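Local coordinates for protein imidazoleglycerol-phosphate dehydratase (Staphylococcus aureus subsp. aureus, PDB 2AE8) that catalyses the dehydration of imidazoleglycerol phosphate to 3-(imidazol-4-yl)-2-oxopropyl phosphate, the sixth step of histidine biosynthesis, using manganese as its cofactor, at residues S54-G59 with H65-F70; T71-L76 with I193-S198. One frame throughout, in Å; residues are numbered along the deposited sequence.

Interaction 1 (S54-G59 with H65-F70)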
ATOM      1  N   SER B  54      -7.692 -15.036 -57.464  1.00 47.85           N
ATOM      2  CA  SER B  54      -8.764 -14.635 -56.556  1.00 46.04           C
ATOM      3  C   SER B  54      -9.310 -13.297 -56.975  1.00 44.71           C
ATOM      4  O   SER B  54      -8.560 -12.436 -57.421  1.00 44.70           O
ATOM      5  CB  SER B  54      -8.256 -14.543 -55.113  1.00 45.95           C
ATOM      6  OG  SER B  54      -8.009 -15.832 -54.576  1.00 46.37           O
ATOM      7  N   HIS B  55     -10.618 -13.126 -56.830  1.00 43.40           N
ATOM      8  CA  HIS B  55     -11.257 -11.843 -57.086  1.00 42.92           C
ATOM      9  C   HIS B  55     -12.051 -11.455 -55.851  1.00 41.48           C
ATOM     10  O   HIS B  55     -13.091 -12.044 -55.568  1.00 41.44           O
ATOM     11  CB  HIS B  55     -12.181 -11.902 -58.309  1.00 43.32           C
ATOM     12  CG  HIS B  55     -13.153 -10.763 -58.382  1.00 45.74           C
ATOM     13  ND1 HIS B  55     -12.841  -9.553 -58.966  1.00 48.48           N
ATOM     14  CD2 HIS B  55     -14.426 -10.646 -57.935  1.00 48.12           C
ATOM     15  CE1 HIS B  55     -13.880  -8.741 -58.879  1.00 49.47           C
ATOM     16  NE2 HIS B  55     -14.856  -9.380 -58.258  1.00 49.37           N
ATOM     17  N   ILE B  56     -11.560 -10.462 -55.122  1.00 40.19           N
ATOM     18  CA  ILE B  56     -12.170 -10.107 -53.842  1.00 38.86           C
ATOM     19  C   ILE B  56     -12.777  -8.706 -53.855  1.00 38.61           C
ATOM     20  O   ILE B  56     -12.071  -7.702 -53.928  1.00 38.70           O
ATOM     21  CB  ILE B  56     -11.169 -10.316 -52.684  1.00 39.10           C
ATOM     22  CG1 ILE B  56     -10.813 -11.809 -52.581  1.00 37.62           C
ATOM     23  CG2 ILE B  56     -11.762  -9.793 -51.362  1.00 37.50           C
ATOM     24  CD1 ILE B  56      -9.460 -12.109 -52.040  1.00 37.46           C
ATOM     25  N   ASN B  57     -14.099  -8.658 -53.809  1.00 38.47           N
ATOM     26  CA  ASN B  57     -14.840  -7.411 -53.847  1.00 38.57           C
ATOM     27  C   ASN B  57     -15.858  -7.353 -52.719  1.00 38.14           C
ATOM     28  O   ASN B  57     -17.067  -7.557 -52.946  1.00 38.11           O
ATOM     29  CB  ASN B  57     -15.536  -7.242 -55.206  1.00 39.52           C
ATOM     30  CG  ASN B  57     -16.254  -5.906 -55.331  1.00 42.11           C
ATOM     31  OD1 ASN B  57     -15.812  -4.895 -54.777  1.00 44.68           O
ATOM     32  ND2 ASN B  57     -17.369  -5.896 -56.052  1.00 44.04           N
ATOM     33  N   THR B  58     -15.368  -7.075 -51.502  1.00 37.23           N
ATOM     34  CA  THR B  58     -16.222  -7.059 -50.299  1.00 36.27           C
ATOM     35  C   THR B  58     -16.949  -5.736 -50.106  1.00 36.42           C
ATOM     36  O   THR B  58     -17.936  -5.665 -49.368  1.00 36.59           O
ATOM     37  CB  THR B  58     -15.405  -7.292 -49.005  1.00 36.24           C
ATOM     38  OG1 THR B  58     -14.551  -6.158 -48.771  1.00 34.54           O
ATOM     39  CG2 THR B  58     -14.554  -8.559 -49.105  1.00 34.57           C
ATOM     40  N   GLY B  59     -16.439  -4.691 -50.739  1.00 36.67           N
ATOM     41  CA  GLY B  59     -16.917  -3.333 -50.497  1.00 37.25           C
ATOM     42  C   GLY B  59     -16.273  -2.684 -49.275  1.00 37.49           C
ATOM     43  O   GLY B  59     -16.704  -1.611 -48.846  1.00 38.02           O
ATOM     44  N   HIS B  65      -7.797  -6.248 -48.615  0.80 33.10           N
ATOM     45  CA  HIS B  65      -6.371  -6.510 -48.488  0.80 33.02           C
ATOM     46  C   HIS B  65      -6.105  -7.738 -47.619  0.80 32.56           C
ATOM     47  O   HIS B  65      -5.266  -8.592 -47.970  0.80 31.90           O
ATOM     48  CB  HIS B  65      -5.618  -5.286 -47.942  0.80 33.83           C
ATOM     49  CG  HIS B  65      -4.134  -5.494 -47.821  0.80 36.50           C
ATOM     50  ND1 HIS B  65      -3.370  -6.033 -48.835  0.80 40.64           N
ATOM     51  CD2 HIS B  65      -3.272  -5.217 -46.813  0.80 39.41           C
ATOM     52  CE1 HIS B  65      -2.107  -6.103 -48.446  0.80 40.87           C
ATOM     53  NE2 HIS B  65      -2.019  -5.615 -47.222  0.80 39.52           N
HETATM   54  N   MSE B  66      -6.816  -7.829 -46.495  1.00 31.90           N
HETATM   55  CA  MSE B  66      -6.631  -8.956 -45.556  1.00 31.89           C
HETATM   56  C   MSE B  66      -7.013 -10.322 -46.173  1.00 31.35           C
HETATM   57  O   MSE B  66      -6.303 -11.325 -46.002  1.00 30.39           O
HETATM   58  CB  MSE B  66      -7.412  -8.703 -44.259  1.00 32.34           C
HETATM   59  CG  MSE B  66      -6.851  -7.542 -43.396  1.00 34.07           C
HETATM   60 SE   MSE B  66      -4.922  -7.675 -42.939  1.00 44.41          SE
HETATM   61  CE  MSE B  66      -4.185  -6.429 -44.229  1.00 38.06           C
ATOM     62  N   LEU B  67      -8.145 -10.357 -46.873  1.00 31.25           N
ATOM     63  CA  LEU B  67      -8.580 -11.592 -47.550  1.00 31.41           C
ATOM     64  C   LEU B  67      -7.671 -11.926 -48.725  1.00 31.68           C
ATOM     65  O   LEU B  67      -7.481 -13.087 -49.048  1.00 32.75           O
ATOM     66  CB  LEU B  67     -10.051 -11.508 -47.974  1.00 30.93           C
ATOM     67  CG  LEU B  67     -11.017 -11.319 -46.799  1.00 30.77           C
ATOM     68  CD1 LEU B  67     -12.482 -11.222 -47.248  1.00 29.91           C
ATOM     69  CD2 LEU B  67     -10.828 -12.449 -45.797  1.00 29.91           C
ATOM     70  N   THR B  68      -7.084 -10.913 -49.354  1.00 32.38           N
ATOM     71  CA  THR B  68      -6.068 -11.180 -50.375  1.00 32.78           C
ATOM     72  C   THR B  68      -4.872 -11.878 -49.726  1.00 33.00           C
ATOM     73  O   THR B  68      -4.322 -12.833 -50.283  1.00 32.43           O
ATOM     74  CB  THR B  68      -5.659  -9.882 -51.128  1.00 33.19           C
ATOM     75  OG1 THR B  68      -6.802  -9.391 -51.842  1.00 33.69           O
ATOM     76  CG2 THR B  68      -4.502 -10.130 -52.107  1.00 33.82           C
ATOM     77  N   LEU B  69      -4.498 -11.429 -48.527  1.00 32.56           N
ATOM     78  CA  LEU B  69      -3.432 -12.079 -47.760  1.00 32.37           C
ATOM     79  C   LEU B  69      -3.784 -13.519 -47.383  1.00 31.75           C
ATOM     80  O   LEU B  69      -2.954 -14.438 -47.499  1.00 32.16           O
ATOM     81  CB  LEU B  69      -3.115 -11.254 -46.494  1.00 32.47           C
ATOM     82  CG  LEU B  69      -2.203 -10.049 -46.720  1.00 34.62           C
ATOM     83  CD1 LEU B  69      -2.352  -9.070 -45.568  1.00 36.82           C
ATOM     84  CD2 LEU B  69      -0.718 -10.477 -46.881  1.00 37.38           C
ATOM     85  N   PHE B  70      -5.019 -13.709 -46.932  1.00 31.33           N
ATOM     86  CA  PHE B  70      -5.542 -15.032 -46.613  1.00 32.07           C
ATOM     87  C   PHE B  70      -5.369 -15.979 -47.810  1.00 32.75           C
ATOM     88  O   PHE B  70      -4.852 -17.095 -47.675  1.00 32.09           O
ATOM     89  CB  PHE B  70      -7.013 -14.924 -46.204  1.00 31.80           C
ATOM     90  CG  PHE B  70      -7.720 -16.251 -46.088  1.00 33.00           C
ATOM     91  CD1 PHE B  70      -7.689 -16.975 -44.893  1.00 32.30           C
ATOM     92  CD2 PHE B  70      -8.432 -16.775 -47.173  1.00 33.68           C
ATOM     93  CE1 PHE B  70      -8.345 -18.211 -44.778  1.00 32.67           C
ATOM     94  CE2 PHE B  70      -9.083 -18.007 -47.079  1.00 33.06           C
ATOM     95  CZ  PHE B  70      -9.037 -18.734 -45.880  1.00 34.34           C
TER
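I56, on strand 55-57, lays its side chain against the turn of helix 61-74 formed by L67 and T68. CG1 is anti to the carbonyl carbon (chi1 -64°), and CD1 at its end lands mostly on helix backbone: I56 CD1 is 3.7 Å from L67 O and 3.8 Å from T68 N. T68 OG1 borders the same methyl, 3.8 Å from I56 CD1. The other branch, I56 CG2, meets L67 CB at 4.2 Å, and the two side chains run roughly at right angles to each other. Further along, T58 supplies a second apolar touch, with T58 CG2 3.9 Å from L67 CD1, so L67 meets the first segment through both its base and one of its terminal methyls. The two threonine hydroxyls are held within the same unit: T58 OG1 is hydrogen-bonded to N64 OD1 and V60 N, and T68 OG1 to the backbone oxygen of N64. With no hydrogen bond across the interface, the segments are joined by van der Waals packing alone. This is the strand-to-helix half of a beta-alpha-beta crossover. Strand 55-57 pairs in parallel with strand 77-82, where the helix leads, and is the outermost strand of its sheet within the chain; L67 also packs on I80 of strand 77-82, and I97 of helix 90-111 covers both L67 and T58.

Interaction 2 (T71-L76 with I193-S198)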
ATOM      1  N   THR B  71      -5.783 -15.528 -48.990  1.00 33.39           N
ATOM      2  CA  THR B  71      -5.701 -16.409 -50.167  1.00 34.21           C
ATOM      3  C   THR B  71      -4.285 -16.843 -50.441  1.00 34.94           C
ATOM      4  O   THR B  71      -4.031 -18.038 -50.609  1.00 35.97           O
ATOM      5  CB  THR B  71      -6.357 -15.812 -51.439  1.00 34.16           C
ATOM      6  OG1 THR B  71      -5.686 -14.613 -51.833  1.00 34.53           O
ATOM      7  CG2 THR B  71      -7.793 -15.523 -51.189  1.00 33.33           C
ATOM      8  N   PHE B  72      -3.346 -15.896 -50.431  1.00 35.63           N
ATOM      9  CA  PHE B  72      -1.942 -16.206 -50.709  1.00 36.02           C
ATOM     10  C   PHE B  72      -1.332 -17.139 -49.674  1.00 35.64           C
ATOM     11  O   PHE B  72      -0.613 -18.089 -50.019  1.00 35.28           O
ATOM     12  CB  PHE B  72      -1.108 -14.914 -50.797  1.00 37.32           C
ATOM     13  CG  PHE B  72       0.331 -15.146 -51.158  1.00 39.26           C
ATOM     14  CD1 PHE B  72       0.743 -15.092 -52.491  1.00 41.93           C
ATOM     15  CD2 PHE B  72       1.283 -15.430 -50.175  1.00 41.64           C
ATOM     16  CE1 PHE B  72       2.080 -15.313 -52.835  1.00 42.46           C
ATOM     17  CE2 PHE B  72       2.621 -15.664 -50.506  1.00 42.35           C
ATOM     18  CZ  PHE B  72       3.020 -15.597 -51.842  1.00 41.61           C
ATOM     19  N   HIS B  73      -1.598 -16.871 -48.399  1.00 34.35           N
ATOM     20  CA  HIS B  73      -0.938 -17.634 -47.329  1.00 33.35           C
ATOM     21  C   HIS B  73      -1.577 -18.964 -46.979  1.00 33.06           C
ATOM     22  O   HIS B  73      -0.902 -19.821 -46.420  1.00 33.37           O
ATOM     23  CB  HIS B  73      -0.764 -16.765 -46.075  1.00 32.52           C
ATOM     24  CG  HIS B  73       0.235 -15.673 -46.268  1.00 30.61           C
ATOM     25  ND1 HIS B  73       1.587 -15.884 -46.143  1.00 29.31           N
ATOM     26  CD2 HIS B  73       0.088 -14.380 -46.642  1.00 29.46           C
ATOM     27  CE1 HIS B  73       2.233 -14.761 -46.402  1.00 28.97           C
ATOM     28  NE2 HIS B  73       1.347 -13.833 -46.708  1.00 30.61           N
ATOM     29  N   SER B  74      -2.870 -19.123 -47.285  1.00 33.13           N
ATOM     30  CA  SER B  74      -3.572 -20.399 -47.095  1.00 33.38           C
ATOM     31  C   SER B  74      -3.449 -21.345 -48.302  1.00 34.51           C
ATOM     32  O   SER B  74      -3.665 -22.549 -48.167  1.00 34.53           O
ATOM     33  CB  SER B  74      -5.060 -20.184 -46.806  1.00 33.04           C
ATOM     34  OG  SER B  74      -5.738 -19.645 -47.934  1.00 31.60           O
ATOM     35  N   GLY B  75      -3.142 -20.785 -49.468  1.00 35.25           N
ATOM     36  CA  GLY B  75      -3.179 -21.530 -50.732  1.00 36.56           C
ATOM     37  C   GLY B  75      -4.578 -21.700 -51.312  1.00 37.26           C
ATOM     38  O   GLY B  75      -4.755 -22.373 -52.337  1.00 38.26           O
ATOM     39  N   LEU B  76      -5.581 -21.106 -50.669  1.00 37.35           N
ATOM     40  CA  LEU B  76      -6.964 -21.225 -51.135  1.00 37.25           C
ATOM     41  C   LEU B  76      -7.379 -20.034 -51.978  1.00 38.11           C
ATOM     42  O   LEU B  76      -7.035 -18.895 -51.663  1.00 38.15           O
ATOM     43  CB  LEU B  76      -7.932 -21.391 -49.961  1.00 36.96           C
ATOM     44  CG  LEU B  76      -7.583 -22.460 -48.917  1.00 36.30           C
ATOM     45  CD1 LEU B  76      -8.456 -22.302 -47.692  1.00 36.19           C
ATOM     46  CD2 LEU B  76      -7.714 -23.860 -49.503  1.00 37.04           C
ATOM     47  N   ILE B 193      -1.662 -11.346 -37.638  1.00 24.82           N
ATOM     48  CA  ILE B 193      -2.718 -12.305 -37.269  1.00 24.33           C
ATOM     49  C   ILE B 193      -3.337 -12.996 -38.515  1.00 25.01           C
ATOM     50  O   ILE B 193      -3.498 -14.216 -38.541  1.00 23.93           O
ATOM     51  CB  ILE B 193      -3.830 -11.633 -36.439  1.00 24.55           C
ATOM     52  CG1 ILE B 193      -3.310 -11.237 -35.034  1.00 24.36           C
ATOM     53  CG2 ILE B 193      -5.083 -12.548 -36.332  1.00 22.27           C
ATOM     54  CD1 ILE B 193      -4.261 -10.300 -34.303  1.00 26.36           C
ATOM     55  N   PHE B 194      -3.688 -12.211 -39.532  1.00 25.50           N
ATOM     56  CA  PHE B 194      -4.193 -12.788 -40.788  1.00 26.22           C
ATOM     57  C   PHE B 194      -3.176 -13.695 -41.463  1.00 26.62           C
ATOM     58  O   PHE B 194      -3.532 -14.785 -41.906  1.00 28.12           O
ATOM     59  CB  PHE B 194      -4.667 -11.707 -41.762  1.00 26.03           C
ATOM     60  CG  PHE B 194      -6.105 -11.349 -41.608  1.00 25.96           C
ATOM     61  CD1 PHE B 194      -7.089 -12.072 -42.290  1.00 25.27           C
ATOM     62  CD2 PHE B 194      -6.490 -10.291 -40.782  1.00 23.80           C
ATOM     63  CE1 PHE B 194      -8.440 -11.748 -42.159  1.00 26.02           C
ATOM     64  CE2 PHE B 194      -7.857  -9.943 -40.633  1.00 25.82           C
ATOM     65  CZ  PHE B 194      -8.841 -10.679 -41.330  1.00 26.94           C
ATOM     66  N   LYS B 195      -1.917 -13.274 -41.523  1.00 26.87           N
ATOM     67  CA  LYS B 195      -0.868 -14.108 -42.101  1.00 26.98           C
ATOM     68  C   LYS B 195      -0.693 -15.429 -41.343  1.00 26.74           C
ATOM     69  O   LYS B 195      -0.650 -16.505 -41.944  1.00 26.36           O
ATOM     70  CB  LYS B 195       0.474 -13.366 -42.204  1.00 26.89           C
ATOM     71  CG  LYS B 195       0.529 -12.234 -43.281  1.00 29.38           C
ATOM     72  CD  LYS B 195       1.940 -11.584 -43.408  1.00 29.02           C
ATOM     73  CE  LYS B 195       3.052 -12.621 -43.726  1.00 30.65           C
ATOM     74  NZ  LYS B 195       4.355 -11.959 -44.112  1.00 33.70           N
ATOM     75  N   ALA B 196      -0.594 -15.351 -40.020  1.00 25.99           N
ATOM     76  CA  ALA B 196      -0.393 -16.533 -39.201  1.00 25.48           C
ATOM     77  C   ALA B 196      -1.582 -17.488 -39.256  1.00 25.67           C
ATOM     78  O   ALA B 196      -1.382 -18.684 -39.357  1.00 26.96           O
ATOM     79  CB  ALA B 196      -0.087 -16.142 -37.749  1.00 25.88           C
ATOM     80  N   PHE B 197      -2.804 -16.978 -39.153  1.00 25.34           N
ATOM     81  CA  PHE B 197      -3.971 -17.847 -39.231  1.00 25.59           C
ATOM     82  C   PHE B 197      -4.023 -18.592 -40.576  1.00 26.50           C
ATOM     83  O   PHE B 197      -4.262 -19.796 -40.612  1.00 25.91           O
ATOM     84  CB  PHE B 197      -5.271 -17.059 -39.063  1.00 25.39           C
ATOM     85  CG  PHE B 197      -6.513 -17.901 -39.296  1.00 26.53           C
ATOM     86  CD1 PHE B 197      -6.994 -18.740 -38.299  1.00 26.91           C
ATOM     87  CD2 PHE B 197      -7.172 -17.878 -40.539  1.00 27.49           C
ATOM     88  CE1 PHE B 197      -8.126 -19.529 -38.503  1.00 27.59           C
ATOM     89  CE2 PHE B 197      -8.293 -18.671 -40.760  1.00 26.20           C
ATOM     90  CZ  PHE B 197      -8.780 -19.495 -39.738  1.00 26.82           C
ATOM     91  N   SER B 198      -3.821 -17.852 -41.669  1.00 27.23           N
ATOM     92  CA  SER B 198      -3.883 -18.405 -43.030  1.00 28.09           C
ATOM     93  C   SER B 198      -2.858 -19.516 -43.193  1.00 28.82           C
ATOM     94  O   SER B 198      -3.171 -20.576 -43.717  1.00 29.59           O
ATOM     95  CB  SER B 198      -3.563 -17.332 -44.056  1.00 27.55           C
ATOM     96  OG  SER B 198      -4.418 -16.234 -43.904  1.00 27.49           O
TER
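H73 meets both K195 and S198, and these three residues bury most of the surface where the end of helix 61-74 lies on helix 186-205. The imidazole is sandwiched. K195 CG sits over one face, 4.2 Å from the ring centroid and 25° off the normal, a CH-pi contact displaced toward the rim; F72 CD2 covers the centre of the other face from within the ring's own helix. Farther out, K195 CE comes within 3.5 Å of H73 CE1. A bend in the lysine chain at chi3 (57°) follows the ring outward, and NZ finds its hydrogen-bond partner in Y118 OH of the third subunit. H73 ND1 is hydrogen-bonded to R199 NE, which helps fix the rotation of the ring. At its base, H73 CB packs on S198 CB at 3.5 Å. The hydroxyl of S198 turns back into its own helix, S198 OG donating to F194 O at 2.6 Å, while S198 CB faces the neighbouring helix. Beside it, S74 CA makes a CH...O contact of 3.4 Å with S198 O. The CA atoms of S74 and S198 are just 4.5 Å apart, a close approach consistent with the small side chains of both serines. S74 OG is hydrogen-bonded to F70 O and accepts from L76 N in an ST turn as helix 61-74 ends. Helix 186-205 in turn packs through A196 and F197 on strand 128-135, and through I193 and F197 on helix 159-171.

How the interactions relate
Helix 61-74 is common to both contacts, whose centres lie 11 Å apart. Interaction 1 closes before interaction 2 opens along the chain: strand 55-57 packs on the middle of the helix, and the helix end then meets helix 186-205, the segments of interaction 2 being 117 residues apart at their closest ends. The two sites touch directly, with M66 SE against F194 CD2 and F70 CA against S198 OG. Each of the two four-stranded sheets has strand order 1-2-4-3, in keeping with a duplicated half-domain, and interaction 2 joins two helices far apart in sequence. Helices 61-74 and 186-205 also supply H65, H187 and E191 to a magnesium site, so their packing probably helps position these ligands.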